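Local atomic coordinates of fiber protein (Human adenovirus 14, PDB entry 3F0Y), a protein that forms the trimeric knob of the adenovirus fiber and, as in other species B adenoviruses, probably engages cellular receptors during attachment to host cells. Residues 52-57 with 199-204; 154-159 with 175-180; 21-26 with 38-43. All blocks are in the same frame, centred on the assembly; numbering follows the deposited sequence. Where two conformers were deposited one is given.

How the interactions relate
The three contacts belong to one antiparallel beta-sandwich, the fiber knob. Interaction 1 pairs the last two strands of one sheet, and interaction 2 is a hairpin pair at the middle of the other. Their centres lie about 14 Å apart, and they touch across the sandwich, with F199 CB 3.3 Å from I156 CD1. Interaction 3 joins a loop to strand 39-48, the neighbour of strand 51-60. Its centre is about 17 Å from that of interaction 1, yet Y57 O and I42 N, 2.8 Å apart, probably form a hydrogen bond. Interactions 2 and 3 are about 19 Å apart, centre to centre, meeting through W177 and L41. Interactions 1 and 3 also reach a neighbouring subunit.

Interaction 1. Residues 52-57 with 199-204; sequences VTAFVY and FTFYYI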
loop_
_atom_site.group_PDB
_atom_site.type_symbol
_atom_site.label_atom_id
_atom_site.label_comp_id
_atom_site.label_asym_id
_atom_site.label_seq_id
_atom_site.Cartn_x
_atom_site.Cartn_y
_atom_site.Cartn_z
ATOM N N VAL A 52 1.814 -6.436 -9.856
ATOM C CA VAL A 52 3.165 -5.946 -9.637
ATOM C C VAL A 52 3.091 -4.948 -8.494
ATOM O O VAL A 52 2.225 -4.073 -8.491
ATOM C CB VAL A 52 3.740 -5.253 -10.893
ATOM C CG1 VAL A 52 4.871 -4.295 -10.522
ATOM C CG2 VAL A 52 4.224 -6.288 -11.896
ATOM N N THR A 53 3.973 -5.104 -7.513
ATOM C CA THR A 53 4.174 -4.091 -6.483
ATOM C C THR A 53 5.231 -3.115 -6.999
ATOM O O THR A 53 6.395 -3.481 -7.148
ATOM C CB THR A 53 4.663 -4.720 -5.162
ATOM O OG1 THR A 53 3.741 -5.730 -4.737
ATOM C CG2 THR A 53 4.796 -3.665 -4.077
ATOM N N ALA A 54 4.814 -1.884 -7.288
ATOM C CA ALA A 54 5.715 -0.855 -7.805
ATOM C C ALA A 54 6.074 0.111 -6.685
ATOM O O ALA A 54 5.195 0.641 -6.014
ATOM C CB ALA A 54 5.068 -0.115 -8.963
ATOM N N PHE A 55 7.372 0.339 -6.511
ATOM C CA PHE A 55 7.926 1.063 -5.374
ATOM C C PHE A 55 8.887 2.106 -5.940
ATOM O O PHE A 55 9.932 1.752 -6.487
ATOM C CB PHE A 55 8.649 0.046 -4.484
ATOM C CG PHE A 55 9.376 0.633 -3.304
ATOM C CD1 PHE A 55 8.732 0.789 -2.083
ATOM C CD2 PHE A 55 10.726 0.960 -3.394
ATOM C CE1 PHE A 55 9.409 1.294 -0.981
ATOM C CE2 PHE A 55 11.407 1.470 -2.296
ATOM C CZ PHE A 55 10.750 1.633 -1.089
ATOM N N VAL A 56 8.522 3.385 -5.840
ATOM C CA VAL A 56 9.239 4.429 -6.576
ATOM C C VAL A 56 9.484 5.714 -5.780
ATOM O O VAL A 56 8.620 6.183 -5.039
ATOM C CB VAL A 56 8.508 4.770 -7.903
ATOM C CG1 VAL A 56 7.161 5.438 -7.631
ATOM C CG2 VAL A 56 9.383 5.643 -8.798
ATOM N N TYR A 57 10.686 6.261 -5.931
ATOM C CA TYR A 57 10.996 7.600 -5.437
ATOM C C TYR A 57 12.170 8.186 -6.201
ATOM O O TYR A 57 12.825 7.495 -6.986
ATOM C CB TYR A 57 11.266 7.606 -3.926
ATOM C CG TYR A 57 12.419 6.745 -3.457
ATOM C CD1 TYR A 57 12.299 5.361 -3.397
ATOM C CD2 TYR A 57 13.620 7.318 -3.042
ATOM C CE1 TYR A 57 13.348 4.569 -2.955
ATOM C CE2 TYR A 57 14.675 6.532 -2.596
ATOM C CZ TYR A 57 14.531 5.157 -2.556
ATOM O OH TYR A 57 15.564 4.365 -2.116
ATOM N N PHE A 199 6.840 5.856 -2.935
ATOM C CA PHE A 199 5.439 5.634 -3.256
ATOM C C PHE A 199 5.283 4.212 -3.763
ATOM O O PHE A 199 5.967 3.807 -4.706
ATOM C CB PHE A 199 4.957 6.622 -4.314
ATOM C CG PHE A 199 3.542 6.381 -4.762
ATOM C CD1 PHE A 199 2.504 6.370 -3.838
ATOM C CD2 PHE A 199 3.246 6.166 -6.101
ATOM C CE1 PHE A 199 1.196 6.145 -4.241
ATOM C CE2 PHE A 199 1.935 5.947 -6.514
ATOM C CZ PHE A 199 0.910 5.936 -5.582
ATOM N N THR A 200 4.391 3.459 -3.127
ATOM C CA THR A 200 4.078 2.106 -3.562
ATOM C C THR A 200 2.698 2.074 -4.202
ATOM O O THR A 200 1.718 2.501 -3.596
ATOM C CB THR A 200 4.118 1.107 -2.399
ATOM O OG1 THR A 200 5.423 1.122 -1.810
ATOM C CG2 THR A 200 3.809 -0.304 -2.891
ATOM N N PHE A 201 2.637 1.582 -5.436
ATOM C CA PHE A 201 1.365 1.346 -6.101
ATOM C C PHE A 201 1.344 -0.037 -6.724
ATOM O O PHE A 201 2.381 -0.697 -6.840
ATOM C CB PHE A 201 1.057 2.429 -7.143
ATOM C CG PHE A 201 2.043 2.499 -8.275
ATOM C CD1 PHE A 201 1.744 1.937 -9.510
ATOM C CD2 PHE A 201 3.255 3.158 -8.120
ATOM C CE1 PHE A 201 2.646 2.017 -10.564
ATOM C CE2 PHE A 201 4.161 3.239 -9.169
ATOM C CZ PHE A 201 3.854 2.667 -10.393
ATOM N N TYR A 202 0.147 -0.460 -7.111
ATOM C CA TYR A 202 -0.070 -1.805 -7.623
ATOM C C TYR A 202 -0.782 -1.757 -8.966
ATOM O O TYR A 202 -1.598 -0.872 -9.218
ATOM C CB TYR A 202 -0.880 -2.624 -6.615
ATOM C CG TYR A 202 -0.402 -2.447 -5.193
ATOM C CD1 TYR A 202 0.412 -3.395 -4.584
ATOM C CD2 TYR A 202 -0.742 -1.308 -4.465
ATOM C CE1 TYR A 202 0.859 -3.221 -3.282
ATOM C CE2 TYR A 202 -0.304 -1.126 -3.170
ATOM C CZ TYR A 202 0.496 -2.083 -2.584
ATOM O OH TYR A 202 0.928 -1.893 -1.295
ATOM N N TYR A 203 -0.452 -2.710 -9.829
ATOM C CA TYR A 203 -1.137 -2.833 -11.098
ATOM C C TYR A 203 -1.158 -4.278 -11.565
ATOM O O TYR A 203 -0.288 -5.074 -11.201
ATOM C CB TYR A 203 -0.538 -1.901 -12.159
ATOM C CG TYR A 203 0.922 -2.119 -12.510
ATOM C CD1 TYR A 203 1.308 -3.145 -13.367
ATOM C CD2 TYR A 203 1.909 -1.267 -12.023
ATOM C CE1 TYR A 203 2.643 -3.333 -13.711
ATOM C CE2 TYR A 203 3.247 -1.445 -12.361
ATOM C CZ TYR A 203 3.606 -2.481 -13.206
ATOM O OH TYR A 203 4.926 -2.662 -13.548
ATOM N N ILE A 204 -2.175 -4.604 -12.355
ATOM C CA ILE A 204 -2.344 -5.944 -12.895
ATOM C C ILE A 204 -1.296 -6.141 -13.975
ATOM O O ILE A 204 -1.195 -5.343 -14.907
ATOM C CB ILE A 204 -3.752 -6.144 -13.482
ATOM C CG1 ILE A 204 -4.807 -6.028 -12.378
ATOM C CG2 ILE A 204 -3.854 -7.500 -14.172
ATOM C CD1 ILE A 204 -6.222 -5.933 -12.892
#
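V52 and Y203 open an antiparallel ladder that runs to V56 and F199, the two strand segments lying 153° apart in direction. Six backbone hydrogen bonds hold the pairs V52-Y203, A54-F201 and V56-F199. A54 N to F201 O is 2.7 Å, while Y203 N to V52 O, at 3.3 Å, is the longest of the set.

The Y203 side chain shows how a ring is laid against the facing strand. Its CG sits between the backbone N and the carbonyl carbon (chi1 61°), and beyond CB the ring lies alongside V52, pointing the same way. CD1 is only just within touch of V52 CB; Y203 CE1 comes to 3.6 Å from that same CB, which sits over one ring face toward the rim in a CH-pi contact. On the other edge, CE2 meets V52 CG1 and, obliquely, A54 CB. Y203 CZ is 3.5 Å from V52 CG1, and at the tip Y203 OH comes to 3.4 Å from V52 CG1 while its hydrogen bond goes to F118 O.

F201 repeats the pattern on the same face of the sheet: A54 CB stands 3.5 Å from the ring centroid, 16° off the normal, and V56 CG1 touches the ring edge at CE2. F199, F201 and Y203 also reach strand 151-160 of the opposing sheet. On the reverse face T53 CG2 meets T200 CG2 at 3.7 Å, and T200 OG1 lies 3.3 Å from F55 CD1, at the edge of that ring. Here F55 packs on L51 of a neighbouring subunit.

The chemistry thus divides by face: aliphatic carbons beneath aromatic rings fill the sandwich interior, whereas threonines mixed with aromatic residues line the side turned toward the trimer partners.

Interaction 2. Residues 154-159 with 175-180; sequences IDISVM and ITWSWN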
loop_
_atom_site.group_PDB
_atom_site.type_symbol
_atom_site.label_atom_id
_atom_site.label_comp_id
_atom_site.label_asym_id
_atom_site.label_seq_id
_atom_site.Cartn_x
_atom_site.Cartn_y
_atom_site.Cartn_z
ATOM N N ILE A 154 3.270 15.561 -1.381
ATOM C CA ILE A 154 3.389 15.696 -2.830
ATOM C C ILE A 154 2.397 14.749 -3.491
ATOM O O ILE A 154 2.350 13.570 -3.148
ATOM C CB ILE A 154 4.815 15.347 -3.307
ATOM C CG1 ILE A 154 5.840 16.291 -2.671
ATOM C CG2 ILE A 154 4.905 15.408 -4.831
ATOM C CD1 ILE A 154 7.279 15.941 -3.001
ATOM N N ASP A 155 1.609 15.260 -4.435
ATOM C CA ASP A 155 0.649 14.434 -5.167
ATOM C C ASP A 155 1.362 13.597 -6.218
ATOM O O ASP A 155 2.270 14.081 -6.893
ATOM C CB ASP A 155 -0.402 15.300 -5.864
ATOM C CG ASP A 155 -1.244 16.096 -4.892
ATOM O OD1 ASP A 155 -1.549 15.580 -3.799
ATOM O OD2 ASP A 155 -1.606 17.241 -5.231
ATOM N N ILE A 156 0.940 12.344 -6.361
ATOM C CA ILE A 156 1.472 11.477 -7.402
ATOM C C ILE A 156 0.344 10.957 -8.277
ATOM O O ILE A 156 -0.669 10.468 -7.776
ATOM C CB ILE A 156 2.254 10.287 -6.828
ATOM C CG1 ILE A 156 3.424 10.785 -5.982
ATOM C CG2 ILE A 156 2.771 9.396 -7.959
ATOM C CD1 ILE A 156 4.295 9.679 -5.440
ATOM N N SER A 157 0.530 11.087 -9.585
ATOM C CA SER A 157 -0.377 10.526 -10.569
ATOM C C SER A 157 0.424 9.553 -11.418
ATOM O O SER A 157 1.484 9.902 -11.935
ATOM C CB SER A 157 -0.962 11.635 -11.442
ATOM O OG SER A 157 -1.934 11.124 -12.336
ATOM N N VAL A 158 -0.073 8.325 -11.535
ATOM C CA VAL A 158 0.513 7.336 -12.424
ATOM C C VAL A 158 -0.484 7.038 -13.535
ATOM O O VAL A 158 -1.668 6.826 -13.270
ATOM C CB VAL A 158 0.858 6.033 -11.675
ATOM C CG1 VAL A 158 1.420 4.991 -12.636
ATOM C CG2 VAL A 158 1.839 6.311 -10.552
ATOM N N MET A 159 -0.011 7.056 -14.778
ATOM C CA MET A 159 -0.813 6.604 -15.904
ATOM C C MET A 159 -0.106 5.421 -16.546
ATOM O O MET A 159 1.060 5.517 -16.927
ATOM C CB MET A 159 -1.026 7.713 -16.936
ATOM C CG MET A 159 -2.083 7.357 -17.978
ATOM S SD MET A 159 -2.440 8.673 -19.158
ATOM C CE MET A 159 -0.930 8.685 -20.119
ATOM N N ILE A 175 4.888 8.486 -14.319
ATOM C CA ILE A 175 4.714 8.846 -12.916
ATOM C C ILE A 175 4.943 10.343 -12.760
ATOM O O ILE A 175 6.044 10.830 -13.004
ATOM C CB ILE A 175 5.708 8.090 -12.010
ATOM C CG1 ILE A 175 5.705 6.590 -12.328
ATOM C CG2 ILE A 175 5.367 8.316 -10.546
ATOM C CD1 ILE A 175 6.806 5.821 -11.628
ATOM N N THR A 176 3.897 11.062 -12.355
ATOM C CA THR A 176 3.952 12.515 -12.218
ATOM C C THR A 176 3.878 12.924 -10.754
ATOM O O THR A 176 2.890 12.648 -10.077
ATOM C CB THR A 176 2.791 13.195 -12.968
ATOM O OG1 THR A 176 2.882 12.895 -14.364
ATOM C CG2 THR A 176 2.829 14.713 -12.774
ATOM N N TRP A 177 4.936 13.576 -10.278
ATOM C CA TRP A 177 4.951 14.198 -8.960
ATOM C C TRP A 177 4.564 15.653 -9.136
ATOM O O TRP A 177 5.047 16.316 -10.055
ATOM C CB TRP A 177 6.347 14.141 -8.343
ATOM C CG TRP A 177 6.784 12.783 -7.911
ATOM C CD1 TRP A 177 6.683 12.255 -6.661
ATOM C CD2 TRP A 177 7.412 11.784 -8.722
ATOM N NE1 TRP A 177 7.201 10.983 -6.642
ATOM C CE2 TRP A 177 7.658 10.670 -7.894
ATOM C CE3 TRP A 177 7.791 11.723 -10.068
ATOM C CZ2 TRP A 177 8.263 9.503 -8.368
ATOM C CZ3 TRP A 177 8.393 10.563 -10.539
ATOM C CH2 TRP A 177 8.623 9.470 -9.690
ATOM N N SER A 178 3.700 16.153 -8.258
ATOM C CA SER A 178 3.278 17.544 -8.335
ATOM C C SER A 178 2.848 18.100 -6.988
ATOM O O SER A 178 2.452 17.362 -6.083
ATOM C CB SER A 178 2.134 17.702 -9.340
ATOM O OG SER A 178 0.953 17.067 -8.879
ATOM N N TRP A 179 2.938 19.418 -6.863
ATOM C CA TRP A 179 2.313 20.108 -5.749
ATOM C C TRP A 179 1.942 21.534 -6.135
ATOM O O TRP A 179 2.559 22.132 -7.016
ATOM C CB TRP A 179 3.203 20.082 -4.505
ATOM C CG TRP A 179 4.488 20.832 -4.631
ATOM C CD1 TRP A 179 4.680 22.162 -4.413
ATOM C CD2 TRP A 179 5.770 20.288 -4.961
ATOM N NE1 TRP A 179 5.999 22.487 -4.606
ATOM C CE2 TRP A 179 6.693 21.355 -4.941
ATOM C CE3 TRP A 179 6.229 19.004 -5.280
ATOM C CZ2 TRP A 179 8.050 21.179 -5.230
ATOM C CZ3 TRP A 179 7.578 18.829 -5.567
ATOM C CH2 TRP A 179 8.470 19.912 -5.539
ATOM N N ASN A 180 0.903 22.034 -5.473
ATOM C CA ASN A 180 0.398 23.386 -5.675
ATOM C C ASN A 180 -0.036 23.938 -4.316
ATOM O O ASN A 180 -1.149 23.673 -3.861
ATOM C CB ASN A 180 -0.777 23.352 -6.663
ATOM C CG ASN A 180 -1.351 24.730 -6.965
ATOM O OD1 ASN A 180 -0.934 25.738 -6.394
ATOM N ND2 ASN A 180 -2.318 24.774 -7.875
HETATM O O HOH W 1 -0.707 18.779 -7.426
HETATM O O HOH W 2 1.729 10.600 -15.188
#
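I156 and W177 face each other in a non-hydrogen-bonded antiparallel pair, flanked by the hydrogen-bonded pairs D155-S178 and S157-T176. Of the four backbone bonds in these flanking pairs, T176 N to S157 O is the shortest at 2.7 Å and nearly straight (172° at the hydrogen). D155 N to S178 O, 2.8 Å long, is more bent, at 137°.

Apolar contacts gather on the face of I156, V158, I175 and W177. The I156 side chain runs beside the indole: CG1 lies 3.6 Å from W177 CD1, and CD1 approaches W177 NE1 to 3.4 Å. Because I156 CG2 is anti to the backbone N, it can meet I175 CG2 at 3.8 Å. I175 CG2 also lies over one face of the W177 ring, toward its rim. Near the C-terminal end of strand 171-180, W179 CE3 packs alongside I154 CG1.

On the reverse face two waters join polar groups. One water donates to D155 OD2 and is also bonded to S178 OG, each at 2.8 Å, bridging the side chains of that pair. A second is bonded to T176 OG1 and weakly to S157 O; T176 OG1 is also hydrogen-bonded directly to T77 OG1.

Strands 151-160 and 171-180 form a hairpin at the centre of a four-stranded sheet, between strands 137-145 and 73-82. I156 and V158 reach across the sandwich to F199 on strand 199-204.

Interaction 3. Residues 21-26 with 38-43; sequences VNPTEA and DCKLIL
A single lysine ammonium, K40 NZ, is gripped by two carbonyl oxygens of an irregular loop, N22 OD1 and P23 O. The loop links strands 16-18 and 39-48 of the knob's beta-sandwich, and it folds back over the start of the second strand. That start carries a classic beta bulge, in which D38 and C39 both face C28.

The evidence for the grip is a pair of hydrogen bonds from K40 NZ, to N22 OD1 and to P23 O, each 2.9 Å long. The lysine's shape explains how NZ arrives there: K40 CG is anti to the carbonyl carbon (chi1 -54°), and the chain beyond it is extended, carrying NZ to the loop at N22 and P23. The two bonds differ in direction. Seen from P23 O, NZ lies nearly on the line of the carbonyl; over the N22 amide it stands 43° out of the carbonyl plane. The positive charge is therefore met by one backbone and one side-chain oxygen. K40 CE, as the carbon next to the bonded NZ, lies 3.1 Å from P23 O.

Nearer the backbone, K40 CG lies 4.1 Å from A26 CA. A26 also turns its CB against the backbone at the bulge, 3.3 Å from C39 O. The side chain of D38 is directed elsewhere, to S34 and to the backbone of M30 and M31, and N22 packs on R132 of a neighbouring subunit.

At the other end of the contact the packing is apolar and tight. The P23 ring crosses I42 at an oblique angle, bringing P23 CD to 3.5 Å from I42 CD1.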
loop_
_atom_site.group_PDB
_atom_site.type_symbol
_atom_site.label_atom_id
_atom_site.label_comp_id
_atom_site.label_asym_id
_atom_site.label_seq_id
_atom_site.Cartn_x
_atom_site.Cartn_y
_atom_site.Cartn_z
ATOM N N VAL A 21 19.795 0.032 -5.557
ATOM C CA VAL A 21 19.691 0.985 -4.455
ATOM C C VAL A 21 20.734 2.094 -4.597
ATOM O O VAL A 21 21.922 1.816 -4.754
ATOM C CB VAL A 21 19.886 0.287 -3.094
ATOM C CG1 VAL A 21 19.742 1.283 -1.955
ATOM C CG2 VAL A 21 18.893 -0.853 -2.936
ATOM N N ASN A 22 20.271 3.342 -4.544
ATOM C CA ASN A 22 21.136 4.524 -4.576
ATOM C C ASN A 22 22.306 4.395 -5.556
ATOM O O ASN A 22 23.459 4.235 -5.139
ATOM C CB ASN A 22 21.648 4.840 -3.163
ATOM C CG ASN A 22 22.320 6.202 -3.071
ATOM O OD1 ASN A 22 21.823 7.193 -3.609
ATOM N ND2 ASN A 22 23.454 6.256 -2.378
ATOM N N PRO A 23 22.013 4.456 -6.867
ATOM C CA PRO A 23 23.082 4.408 -7.866
ATOM C C PRO A 23 24.113 5.512 -7.641
ATOM O O PRO A 23 23.768 6.586 -7.148
ATOM C CB PRO A 23 22.344 4.623 -9.192
ATOM C CG PRO A 23 20.934 4.251 -8.922
ATOM C CD PRO A 23 20.680 4.569 -7.485
ATOM N N THR A 24 25.368 5.240 -7.987
ATOM C CA THR A 24 26.450 6.207 -7.798
ATOM C C THR A 24 26.166 7.507 -8.546
ATOM O O THR A 24 26.267 8.593 -7.975
ATOM C CB THR A 24 27.801 5.632 -8.268
ATOM O OG1 THR A 24 28.104 4.452 -7.516
ATOM C CG2 THR A 24 28.921 6.648 -8.080
ATOM N N GLU A 25 25.799 7.380 -9.819
ATOM C CA GLU A 25 25.512 8.530 -10.668
ATOM C C GLU A 25 24.025 8.631 -10.974
ATOM O O GLU A 25 23.294 7.642 -10.895
ATOM C CB GLU A 25 26.293 8.421 -11.981
ATOM C CG GLU A 25 27.810 8.332 -11.813
ATOM C CD GLU A 25 28.400 9.516 -11.063
ATOM O OE1 GLU A 25 27.899 10.649 -11.229
ATOM O OE2 GLU A 25 29.372 9.311 -10.306
ATOM N N ALA A 26 23.587 9.835 -11.333
ATOM C CA ALA A 26 22.216 10.060 -11.776
ATOM C C ALA A 26 21.888 9.142 -12.953
ATOM O O ALA A 26 22.664 9.044 -13.907
ATOM C CB ALA A 26 22.023 11.520 -12.169
ATOM N N ASP A 38 19.653 14.288 -14.292
ATOM C CA ASP A 38 19.539 15.280 -13.218
ATOM C C ASP A 38 19.114 14.690 -11.868
ATOM O O ASP A 38 19.042 15.414 -10.875
ATOM C CB ASP A 38 18.583 16.411 -13.633
ATOM C CG ASP A 38 17.224 15.904 -14.104
ATOM O OD1 ASP A 38 16.886 14.728 -13.850
ATOM O OD2 ASP A 38 16.492 16.689 -14.739
ATOM N N CYS A 39 18.836 13.388 -11.826
ATOM C CA CYS A 39 18.410 12.741 -10.586
ATOM C C CYS A 39 18.578 11.227 -10.632
ATOM O O CYS A 39 18.842 10.644 -11.687
ATOM C CB CYS A 39 16.945 13.075 -10.286
ATOM S SG CYS A 39 15.771 12.343 -11.443
ATOM N N LYS A 40 18.427 10.602 -9.469
ATOM C CA LYS A 40 18.384 9.150 -9.362
ATOM C C LYS A 40 16.929 8.721 -9.202
ATOM O O LYS A 40 16.285 9.070 -8.212
ATOM C CB LYS A 40 19.189 8.672 -8.156
ATOM C CG LYS A 40 20.626 9.154 -8.114
ATOM C CD LYS A 40 21.284 8.764 -6.802
ATOM C CE LYS A 40 22.651 9.410 -6.645
ATOM N NZ LYS A 40 23.366 8.888 -5.449
ATOM N N LEU A 41 16.410 7.989 -10.185
ATOM C CA LEU A 41 15.097 7.366 -10.064
ATOM C C LEU A 41 15.302 6.000 -9.430
ATOM O O LEU A 41 15.992 5.147 -9.990
ATOM C CB LEU A 41 14.427 7.221 -11.432
ATOM C CG LEU A 41 13.024 6.601 -11.456
ATOM C CD1 LEU A 41 12.015 7.510 -10.766
ATOM C CD2 LEU A 41 12.593 6.309 -12.886
ATOM N N ILE A 42 14.723 5.809 -8.248
ATOM C CA ILE A 42 14.746 4.519 -7.575
ATOM C C ILE A 42 13.406 3.844 -7.855
ATOM O O ILE A 42 12.366 4.298 -7.381
ATOM C CB ILE A 42 14.966 4.661 -6.052
ATOM C CG1 ILE A 42 16.149 5.590 -5.752
ATOM C CG2 ILE A 42 15.200 3.294 -5.421
ATOM C CD1 ILE A 42 17.463 5.143 -6.362
ATOM N N LEU A 43 13.438 2.783 -8.657
ATOM C CA LEU A 43 12.230 2.061 -9.037
ATOM C C LEU A 43 12.428 0.578 -8.783
ATOM O O LEU A 43 13.412 -0.002 -9.234
ATOM C CB LEU A 43 11.909 2.292 -10.514
ATOM C CG LEU A 43 10.654 1.593 -11.043
ATOM C CD1 LEU A 43 9.409 2.088 -10.310
ATOM C CD2 LEU A 43 10.519 1.793 -12.543
#